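PDB 2H56: DNA-3-methyladenine glycosidase from Bacillus halodurans, which belongs to the HhH-GPD superfamily of base excision DNA repair proteins and has a predominantly helical fold. Local coordinates for residues 14-19 and 202-207; 28-33 and 196-201; 34-39 and 210-215. All coordinates share one frame; numbering follows the deposited sequence.

Interaction 1 of 3, residues 14-19 and 202-207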
loop_
_atom_site.group_PDB
_atom_site.type_symbol
_atom_site.label_atom_id
_atom_site.label_comp_id
_atom_site.label_asym_id
_atom_site.label_seq_id
_atom_site.Cartn_x
_atom_site.Cartn_y
_atom_site.Cartn_z
ATOM N N ARG A 14 -5.800 -6.146 -10.761
ATOM C CA ARG A 14 -6.947 -6.844 -10.207
ATOM C C ARG A 14 -8.150 -5.905 -9.958
ATOM O O ARG A 14 -8.017 -4.898 -9.273
ATOM C CB ARG A 14 -6.489 -7.503 -8.909
ATOM C CG ARG A 14 -7.615 -8.148 -8.136
ATOM C CD ARG A 14 -7.180 -9.394 -7.393
ATOM N NE ARG A 14 -8.348 -10.254 -7.150
ATOM C CZ ARG A 14 -8.507 -11.026 -6.074
ATOM N NH1 ARG A 14 -7.563 -11.061 -5.107
ATOM N NH2 ARG A 14 -9.622 -11.759 -5.959
ATOM N N TYR A 15 -9.308 -6.233 -10.512
ATOM C CA TYR A 15 -10.510 -5.383 -10.369
ATOM C C TYR A 15 -11.574 -5.941 -9.433
ATOM O O TYR A 15 -11.802 -7.142 -9.382
ATOM C CB TYR A 15 -11.161 -5.123 -11.731
ATOM C CG TYR A 15 -10.237 -4.404 -12.657
ATOM C CD1 TYR A 15 -10.205 -3.029 -12.693
ATOM C CD2 TYR A 15 -9.364 -5.103 -13.466
ATOM C CE1 TYR A 15 -9.340 -2.362 -13.522
ATOM C CE2 TYR A 15 -8.494 -4.450 -14.312
ATOM C CZ TYR A 15 -8.478 -3.072 -14.333
ATOM O OH TYR A 15 -7.600 -2.402 -15.164
ATOM N N PHE A 16 -12.233 -5.046 -8.701
ATOM C CA PHE A 16 -13.328 -5.418 -7.826
ATOM C C PHE A 16 -14.560 -4.633 -8.217
ATOM O O PHE A 16 -14.593 -3.400 -8.107
ATOM C CB PHE A 16 -12.942 -5.130 -6.368
ATOM C CG PHE A 16 -11.860 -6.024 -5.856
ATOM C CD1 PHE A 16 -12.166 -7.300 -5.395
ATOM C CD2 PHE A 16 -10.560 -5.619 -5.875
ATOM C CE1 PHE A 16 -11.187 -8.139 -4.954
ATOM C CE2 PHE A 16 -9.557 -6.451 -5.433
ATOM C CZ PHE A 16 -9.861 -7.715 -4.979
ATOM N N SER A 17 -15.580 -5.337 -8.690
ATOM C CA SER A 17 -16.749 -4.658 -9.195
ATOM C C SER A 17 -17.698 -4.432 -8.023
ATOM O O SER A 17 -17.506 -4.962 -6.946
ATOM C CB SER A 17 -17.398 -5.441 -10.342
ATOM O OG SER A 17 -18.614 -6.025 -9.935
ATOM N N THR A 18 -18.721 -3.623 -8.232
ATOM C CA THR A 18 -19.662 -3.324 -7.160
ATOM C C THR A 18 -20.478 -4.552 -6.798
ATOM O O THR A 18 -21.094 -4.547 -5.751
ATOM C CB THR A 18 -20.584 -2.143 -7.525
ATOM O OG1 THR A 18 -21.404 -2.477 -8.651
ATOM C CG2 THR A 18 -19.741 -0.944 -7.905
ATOM N N ASP A 19 -20.476 -5.601 -7.633
ATOM C CA ASP A 19 -21.117 -6.868 -7.248
ATOM C C ASP A 19 -20.165 -8.039 -6.990
ATOM O O ASP A 19 -20.575 -9.186 -6.982
ATOM C CB ASP A 19 -22.158 -7.278 -8.271
ATOM C CG ASP A 19 -21.568 -7.748 -9.580
ATOM O OD1 ASP A 19 -20.380 -7.487 -9.867
ATOM O OD2 ASP A 19 -22.332 -8.387 -10.338
ATOM N N GLU A 202 -10.693 -5.885 4.324
ATOM C CA GLU A 202 -10.406 -4.500 4.633
ATOM C C GLU A 202 -9.689 -3.723 3.524
ATOM O O GLU A 202 -9.965 -2.539 3.308
ATOM C CB GLU A 202 -9.587 -4.414 5.942
ATOM C CG GLU A 202 -10.356 -4.865 7.230
ATOM C CD GLU A 202 -10.141 -6.352 7.595
ATOM O OE1 GLU A 202 -9.572 -7.116 6.782
ATOM O OE2 GLU A 202 -10.525 -6.753 8.720
ATOM N N THR A 203 -8.754 -4.368 2.833
ATOM C CA THR A 203 -8.042 -3.693 1.771
ATOM C C THR A 203 -9.023 -3.175 0.729
ATOM O O THR A 203 -8.827 -2.074 0.201
ATOM C CB THR A 203 -7.013 -4.614 1.074
ATOM O OG1 THR A 203 -6.081 -5.159 2.024
ATOM C CG2 THR A 203 -6.231 -3.841 0.028
ATOM N N VAL A 204 -10.081 -3.941 0.431
ATOM C CA VAL A 204 -11.035 -3.504 -0.589
ATOM C C VAL A 204 -11.765 -2.198 -0.150
ATOM O O VAL A 204 -11.886 -1.237 -0.930
ATOM C CB VAL A 204 -12.045 -4.614 -0.976
ATOM C CG1 VAL A 204 -12.982 -4.101 -2.039
ATOM C CG2 VAL A 204 -11.331 -5.903 -1.492
ATOM N N ALA A 205 -12.208 -2.140 1.103
ATOM C CA ALA A 205 -12.745 -0.889 1.680
ATOM C C ALA A 205 -11.766 0.250 1.520
ATOM O O ALA A 205 -12.129 1.367 1.178
ATOM C CB ALA A 205 -13.052 -1.070 3.153
ATOM N N CYS A 206 -10.502 -0.032 1.789
ATOM C CA CYS A 206 -9.488 1.006 1.756
ATOM C C CYS A 206 -9.343 1.612 0.374
ATOM O O CYS A 206 -9.081 2.802 0.241
ATOM C CB CYS A 206 -8.145 0.458 2.245
ATOM S SG CYS A 206 -8.106 0.137 4.029
ATOM N N LEU A 207 -9.494 0.791 -0.658
ATOM C CA LEU A 207 -9.500 1.307 -2.006
ATOM C C LEU A 207 -10.646 2.332 -2.159
ATOM O O LEU A 207 -10.469 3.384 -2.760
ATOM C CB LEU A 207 -9.657 0.172 -3.012
ATOM C CG LEU A 207 -8.525 -0.849 -3.059
ATOM C CD1 LEU A 207 -8.872 -1.982 -4.025
ATOM C CD2 LEU A 207 -7.245 -0.159 -3.441
#
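Phe-16 and Val-204 meet ring face to methyl group. The CG2 methyl of Val-204 sits 4.1 Å from the centroid of the Phe-16 ring and only 7° off the ring normal, which is the geometry of a CH-pi contact over the centre of the face. A second helix residue, Leu-207, reaches the same ring less directly: its CD1 methyl lies 4.4 Å from Phe-16 CD2 in an oblique approach. Val-204 and Leu-207 are three residues apart in the helix, so both present methyls on the side that faces the strand. For Val-204 the branch is set by the first torsion (-179°), which sends CG1 anti to the backbone N and leaves CG2 as the methyl that meets the ring. No hydrogen bond joins the two segments; with 116 Å² buried in all and the nearest CA atoms, those of Phe-16 and Val-204, 7.8 Å apart, the contact is apolar packing through side-chain ends.

The next shell lies around both partners. Phe-16 CZ stands 3.6 Å above the plane of the Arg-14 guanidinium, over its centre, while the Phe-16 side chain touches Val-43 and Leu-45 of strand 43-46. Glu-22 of helix 21-27 meets both Phe-16 and Val-204. On the helix side, Leu-207 N bonds Thr-203 O (3.1 Å), and the Thr-203 hydroxyl is hydrogen-bonded to Arg-161 O and Val-164 N. Backbone bonds between Arg-14 and Leu-45 and between Phe-16 and Val-43 pair strand 13-16 with 43-46. The whole is a small two-stranded antiparallel sheet packed on the first turns of helix 202-219 mainly through Phe-16, with Leu-207 also touching Val-43, in an otherwise mostly helical HhH-GPD fold.

Interaction 2 of 3, residues 28-33 and 196-201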
loop_
_atom_site.group_PDB
_atom_site.type_symbol
_atom_site.label_atom_id
_atom_site.label_comp_id
_atom_site.label_asym_id
_atom_site.label_seq_id
_atom_site.Cartn_x
_atom_site.Cartn_y
_atom_site.Cartn_z
ATOM N N ALA A 28 -22.006 -5.456 3.720
ATOM C CA ALA A 28 -23.146 -6.148 4.394
ATOM C C ALA A 28 -23.663 -5.427 5.646
ATOM O O ALA A 28 -24.851 -5.328 5.869
ATOM C CB ALA A 28 -22.784 -7.568 4.736
ATOM N N GLN A 29 -22.758 -4.919 6.454
ATOM C CA GLN A 29 -23.129 -4.321 7.710
ATOM C C GLN A 29 -22.722 -2.867 7.746
ATOM O O GLN A 29 -22.437 -2.349 8.820
ATOM C CB GLN A 29 -22.474 -5.073 8.859
ATOM C CG GLN A 29 -22.568 -6.590 8.751
ATOM C CD GLN A 29 -21.992 -7.253 9.972
ATOM O OE1 GLN A 29 -22.709 -7.794 10.800
ATOM N NE2 GLN A 29 -20.701 -7.166 10.118
ATOM N N ASP A 30 -22.776 -2.209 6.580
ATOM C CA ASP A 30 -22.411 -0.793 6.411
ATOM C C ASP A 30 -23.145 -0.165 5.199
ATOM O O ASP A 30 -22.651 -0.199 4.081
ATOM C CB ASP A 30 -20.901 -0.730 6.167
ATOM C CG ASP A 30 -20.328 0.673 6.277
ATOM O OD1 ASP A 30 -21.108 1.654 6.141
ATOM O OD2 ASP A 30 -19.081 0.771 6.517
ATOM N N SER A 31 -24.308 0.422 5.413
ATOM C CA SER A 31 -25.067 1.004 4.308
ATOM C C SER A 31 -24.525 2.302 3.744
ATOM O O SER A 31 -24.857 2.671 2.630
ATOM C CB SER A 31 -26.505 1.234 4.725
ATOM O OG SER A 31 -27.167 0.005 4.695
ATOM N N ARG A 32 -23.755 3.026 4.535
ATOM C CA ARG A 32 -23.126 4.246 4.066
ATOM C C ARG A 32 -22.119 3.873 3.014
ATOM O O ARG A 32 -22.035 4.518 1.971
ATOM C CB ARG A 32 -22.405 4.984 5.203
ATOM C CG ARG A 32 -23.327 5.554 6.229
ATOM C CD ARG A 32 -22.605 6.334 7.329
ATOM N NE ARG A 32 -22.266 7.665 6.843
ATOM C CZ ARG A 32 -22.863 8.791 7.207
ATOM N NH1 ARG A 32 -23.846 8.795 8.090
ATOM N NH2 ARG A 32 -22.456 9.932 6.680
ATOM N N LEU A 33 -21.343 2.834 3.307
ATOM C CA LEU A 33 -20.353 2.335 2.353
ATOM C C LEU A 33 -21.052 1.811 1.104
ATOM O O LEU A 33 -20.596 2.047 -0.015
ATOM C CB LEU A 33 -19.452 1.272 2.993
ATOM C CG LEU A 33 -18.257 0.786 2.166
ATOM C CD1 LEU A 33 -17.380 1.969 1.810
ATOM C CD2 LEU A 33 -17.475 -0.354 2.889
ATOM N N LYS A 196 -13.855 -2.503 11.573
ATOM C CA LYS A 196 -14.280 -3.779 12.115
ATOM C C LYS A 196 -15.365 -4.461 11.264
ATOM O O LYS A 196 -15.440 -5.686 11.264
ATOM C CB LYS A 196 -14.738 -3.588 13.573
ATOM C CG LYS A 196 -13.590 -3.349 14.588
ATOM C CD LYS A 196 -14.076 -2.848 15.991
ATOM C CE LYS A 196 -12.881 -2.570 16.970
ATOM N N ALA A 197 -16.188 -3.667 10.554
ATOM C CA ALA A 197 -17.284 -4.147 9.683
ATOM C C ALA A 197 -16.829 -4.849 8.405
ATOM O O ALA A 197 -17.640 -5.488 7.733
ATOM C CB ALA A 197 -18.153 -2.988 9.270
ATOM N N TRP A 198 -15.555 -4.709 8.051
ATOM C CA TRP A 198 -15.111 -5.093 6.723
ATOM C C TRP A 198 -14.299 -6.360 6.662
ATOM O O TRP A 198 -14.056 -6.846 5.565
ATOM C CB TRP A 198 -14.321 -3.981 6.069
ATOM C CG TRP A 198 -14.969 -2.696 6.172
ATOM C CD1 TRP A 198 -16.310 -2.439 6.153
ATOM C CD2 TRP A 198 -14.312 -1.445 6.324
ATOM N NE1 TRP A 198 -16.525 -1.080 6.272
ATOM C CE2 TRP A 198 -15.310 -0.452 6.378
ATOM C CE3 TRP A 198 -12.973 -1.064 6.386
ATOM C CZ2 TRP A 198 -15.010 0.884 6.535
ATOM C CZ3 TRP A 198 -12.672 0.267 6.524
ATOM C CH2 TRP A 198 -13.685 1.226 6.593
ATOM N N ALA A 199 -13.940 -6.938 7.807
ATOM C CA ALA A 199 -13.201 -8.206 7.776
ATOM C C ALA A 199 -13.954 -9.254 6.958
ATOM O O ALA A 199 -15.175 -9.267 6.929
ATOM C CB ALA A 199 -12.923 -8.726 9.146
ATOM N N PRO A 200 -13.206 -10.098 6.242
ATOM C CA PRO A 200 -11.735 -10.053 6.100
ATOM C C PRO A 200 -11.272 -9.357 4.787
ATOM O O PRO A 200 -10.294 -9.785 4.173
ATOM C CB PRO A 200 -11.386 -11.547 6.084
ATOM C CG PRO A 200 -12.520 -12.132 5.327
ATOM C CD PRO A 200 -13.745 -11.249 5.511
ATOM N N TYR A 201 -11.973 -8.325 4.337
ATOM C CA TYR A 201 -11.615 -7.694 3.078
ATOM C C TYR A 201 -11.343 -6.230 3.230
ATOM O O TYR A 201 -11.658 -5.426 2.354
ATOM C CB TYR A 201 -12.712 -7.914 2.064
ATOM C CG TYR A 201 -12.914 -9.350 1.746
ATOM C CD1 TYR A 201 -11.849 -10.132 1.299
ATOM C CD2 TYR A 201 -14.165 -9.942 1.850
ATOM C CE1 TYR A 201 -12.028 -11.474 0.971
ATOM C CE2 TYR A 201 -14.358 -11.286 1.525
ATOM C CZ TYR A 201 -13.274 -12.043 1.096
ATOM O OH TYR A 201 -13.416 -13.362 0.791
HETATM O O HOH W 1 -19.921 -4.755 6.651
#
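Asp-30 turns its CG anti to the backbone N (chi1 -167°), and Trp-198 swings its indole to the side of its own N, anti to the carbonyl carbon (chi1 -48°); together these torsions bring the carboxylate edge-on to the indole N-H, in the ring plane. Trp-198 NE1 donates to Asp-30 OD2 at 3.2 Å with an N-H...O angle of 165°. The oxygen uses its anti lone pair, and the carboxylate and ring planes are nearly coplanar. The main polar partner of OD2 is Tyr-180 OH, from helix 170-180, with which the indole shares this oxygen.

The other oxygen works within its own segment: Leu-33 N gives Asp-30 OD1 a 3.1 Å bond from above the carboxylate plane, a capping bond made by Asp-30, the N-cap residue of helix 31-40. One carboxylate therefore caps a helix and holds the indole. Beside the polar link, the Leu-33 CD2 methyl lies obliquely, 3.6 Å from Trp-198 NE1 and 4.0 Å from Trp-198 CD1. A water bridges the backbones, accepting from Gln-29 N at 2.8 Å and donating to Ala-197 O at 2.6 Å.

In the fold, the cap of helix 31-40 is thus tied to the loop between helices 187-195 and 202-219. Tyr-180 touches both Leu-33 and Trp-198, while the indole also packs on Leu-209 of helix 202-219, and Leu-33 on Ile-26 of helix 21-27.

Interaction 3 of 3, residues 34-39 and 210-215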
loop_
_atom_site.group_PDB
_atom_site.type_symbol
_atom_site.label_atom_id
_atom_site.label_comp_id
_atom_site.label_asym_id
_atom_site.label_seq_id
_atom_site.Cartn_x
_atom_site.Cartn_y
_atom_site.Cartn_z
ATOM N N PHE A 34 -22.191 1.155 1.293
ATOM C CA PHE A 34 -22.965 0.682 0.166
ATOM C C PHE A 34 -23.437 1.821 -0.746
ATOM O O PHE A 34 -23.330 1.714 -1.974
ATOM C CB PHE A 34 -24.183 -0.101 0.655
ATOM C CG PHE A 34 -25.092 -0.555 -0.462
ATOM C CD1 PHE A 34 -24.867 -1.745 -1.115
ATOM C CD2 PHE A 34 -26.130 0.238 -0.889
ATOM C CE1 PHE A 34 -25.692 -2.147 -2.143
ATOM C CE2 PHE A 34 -26.943 -0.159 -1.922
ATOM C CZ PHE A 34 -26.722 -1.355 -2.543
ATOM N N GLN A 35 -24.030 2.860 -0.145
ATOM C CA GLN A 35 -24.486 4.050 -0.878
ATOM C C GLN A 35 -23.326 4.667 -1.693
ATOM O O GLN A 35 -23.502 5.082 -2.838
ATOM C CB GLN A 35 -25.098 5.086 0.084
ATOM C CG GLN A 35 -26.501 4.731 0.564
ATOM C CD GLN A 35 -27.118 5.758 1.511
ATOM O OE1 GLN A 35 -27.960 6.555 1.101
ATOM N NE2 GLN A 35 -26.714 5.736 2.784
ATOM N N PHE A 36 -22.138 4.683 -1.103
ATOM C CA PHE A 36 -20.979 5.261 -1.764
ATOM C C PHE A 36 -20.497 4.416 -2.933
ATOM O O PHE A 36 -20.222 4.953 -4.013
ATOM C CB PHE A 36 -19.818 5.424 -0.791
ATOM C CG PHE A 36 -18.583 5.970 -1.435
ATOM C CD1 PHE A 36 -18.614 7.200 -2.061
ATOM C CD2 PHE A 36 -17.406 5.251 -1.447
ATOM C CE1 PHE A 36 -17.488 7.710 -2.680
ATOM C CE2 PHE A 36 -16.268 5.761 -2.071
ATOM C CZ PHE A 36 -16.317 6.992 -2.676
ATOM N N ILE A 37 -20.399 3.106 -2.700
ATOM C CA ILE A 37 -19.889 2.176 -3.701
ATOM C C ILE A 37 -20.800 2.132 -4.908
ATOM O O ILE A 37 -20.316 2.076 -6.042
ATOM C CB ILE A 37 -19.657 0.750 -3.132
ATOM C CG1 ILE A 37 -18.489 0.747 -2.154
ATOM C CG2 ILE A 37 -19.323 -0.236 -4.226
ATOM C CD1 ILE A 37 -18.410 -0.507 -1.331
ATOM N N GLU A 38 -22.109 2.203 -4.705
ATOM C CA GLU A 38 -22.987 2.182 -5.877
ATOM C C GLU A 38 -22.743 3.418 -6.793
ATOM O O GLU A 38 -22.799 3.291 -8.003
ATOM C CB GLU A 38 -24.469 1.938 -5.513
ATOM C CG GLU A 38 -24.829 0.400 -5.326
ATOM N N ILE A 39 -22.398 4.572 -6.227
ATOM C CA ILE A 39 -22.019 5.721 -7.027
ATOM C C ILE A 39 -20.564 5.618 -7.574
ATOM O O ILE A 39 -20.296 5.931 -8.742
ATOM C CB ILE A 39 -22.219 7.044 -6.241
ATOM C CG1 ILE A 39 -23.712 7.341 -6.013
ATOM C CG2 ILE A 39 -21.574 8.216 -6.988
ATOM N N TRP A 210 -9.857 5.555 -0.299
ATOM C CA TRP A 210 -8.930 6.366 -1.089
ATOM C C TRP A 210 -9.649 7.109 -2.194
ATOM O O TRP A 210 -9.337 8.268 -2.476
ATOM C CB TRP A 210 -7.804 5.527 -1.676
ATOM C CG TRP A 210 -6.671 5.416 -0.771
ATOM C CD1 TRP A 210 -6.077 6.425 -0.110
ATOM C CD2 TRP A 210 -5.982 4.228 -0.394
ATOM N NE1 TRP A 210 -5.066 5.954 0.671
ATOM C CE2 TRP A 210 -4.982 4.603 0.514
ATOM C CE3 TRP A 210 -6.121 2.880 -0.723
ATOM C CZ2 TRP A 210 -4.102 3.682 1.085
ATOM C CZ3 TRP A 210 -5.265 1.958 -0.148
ATOM C CH2 TRP A 210 -4.256 2.365 0.738
ATOM N N LYS A 211 -10.614 6.431 -2.811
ATOM C CA LYS A 211 -11.413 7.014 -3.876
ATOM C C LYS A 211 -12.216 8.196 -3.303
ATOM O O LYS A 211 -12.228 9.304 -3.874
ATOM C CB LYS A 211 -12.312 5.951 -4.484
ATOM C CG LYS A 211 -12.405 6.019 -5.985
ATOM C CD LYS A 211 -12.911 4.705 -6.567
ATOM C CE LYS A 211 -13.224 4.834 -8.051
ATOM N NZ LYS A 211 -11.993 4.864 -8.892
ATOM N N ALA A 212 -12.815 7.985 -2.134
ATOM C CA ALA A 212 -13.529 9.057 -1.425
ATOM C C ALA A 212 -12.618 10.236 -1.090
ATOM O O ALA A 212 -13.029 11.385 -1.232
ATOM C CB ALA A 212 -14.174 8.514 -0.166
ATOM N N ALA A 213 -11.393 9.953 -0.646
ATOM C CA ALA A 213 -10.441 11.022 -0.300
ATOM C C ALA A 213 -10.026 11.897 -1.487
ATOM O O ALA A 213 -9.811 13.095 -1.308
ATOM C CB ALA A 213 -9.202 10.445 0.381
ATOM N N GLY A 214 -9.891 11.304 -2.682
ATOM C CA GLY A 214 -9.522 12.049 -3.910
ATOM C C GLY A 214 -10.638 12.884 -4.563
ATOM O O GLY A 214 -11.041 13.939 -4.035
ATOM N N THR A 215 -11.138 12.401 -5.710
ATOM C CA THR A 215 -12.115 13.128 -6.536
ATOM C C THR A 215 -13.291 13.635 -5.704
ATOM O O THR A 215 -13.570 14.828 -5.704
ATOM C CB THR A 215 -12.639 12.263 -7.705
#
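Phe-36 points its ring from helix 31-40 at the backbone and CB of Ala-212 on helix 202-219, end first. The closest pair is Phe-36 CZ with Ala-212 CB at 3.6 Å; Phe-36 CE2 is 3.9 Å from the same methyl, and Phe-36 CZ 3.7 Å from Ala-212 N. The methyl approaches obliquely. Lys-211 is met differently: its carbonyl carbon lies near the ring plane, at the edge, 4.3 Å from Phe-36 CZ. The lysine CB is directed at helix 31-40, but the rest of its chain leads off and takes the ammonium end away from the aromatic group. With CG anti to the backbone N (chi1 178°), the phenyl extends far enough to bridge two helices whose nearest CA atoms, of Phe-36 and Ala-212, are 8.4 Å apart.

This is helix-to-helix packing in the helical HhH-GPD fold, a large ring set against a small residue. No hydrogen bond crosses it, and 101 Å² is buried in total.

Two more aromatic side chains meet the ring: Phe-216 edge-to-face, and Trp-178 of helix 170-180 with planes at about 65°. Ala-212 touches both Phe-36 and Trp-178. From Ala-212 onward the helix widens into a pi-type turn (212-215); Gly-214 N still bonds Trp-210 O at 3.1 Å, with a weak second bond to Lys-211 O at 3.3 Å.

All three contacts lie on the same side of the chain's centre. Interactions 1 and 3 share helix 202-219, which meets strand 13-16 near its start and helix 31-40 further along; their centres are 11 Å apart, and Thr-18 CG2 approaches Ile-37 O at 3.6 Å. Interaction 2 adjoins interaction 3 on helix 31-40, capping its start, with centres 14 Å apart. Interactions 1 and 2, whose centres are 12 Å apart, touch where Ala-205 packs on the Trp-198 indole. In sequence, interaction 2 nests within the loop closed by interaction 1, while interaction 3 crosses both, so N-terminal elements are bound at several points to the region around residues 196-215.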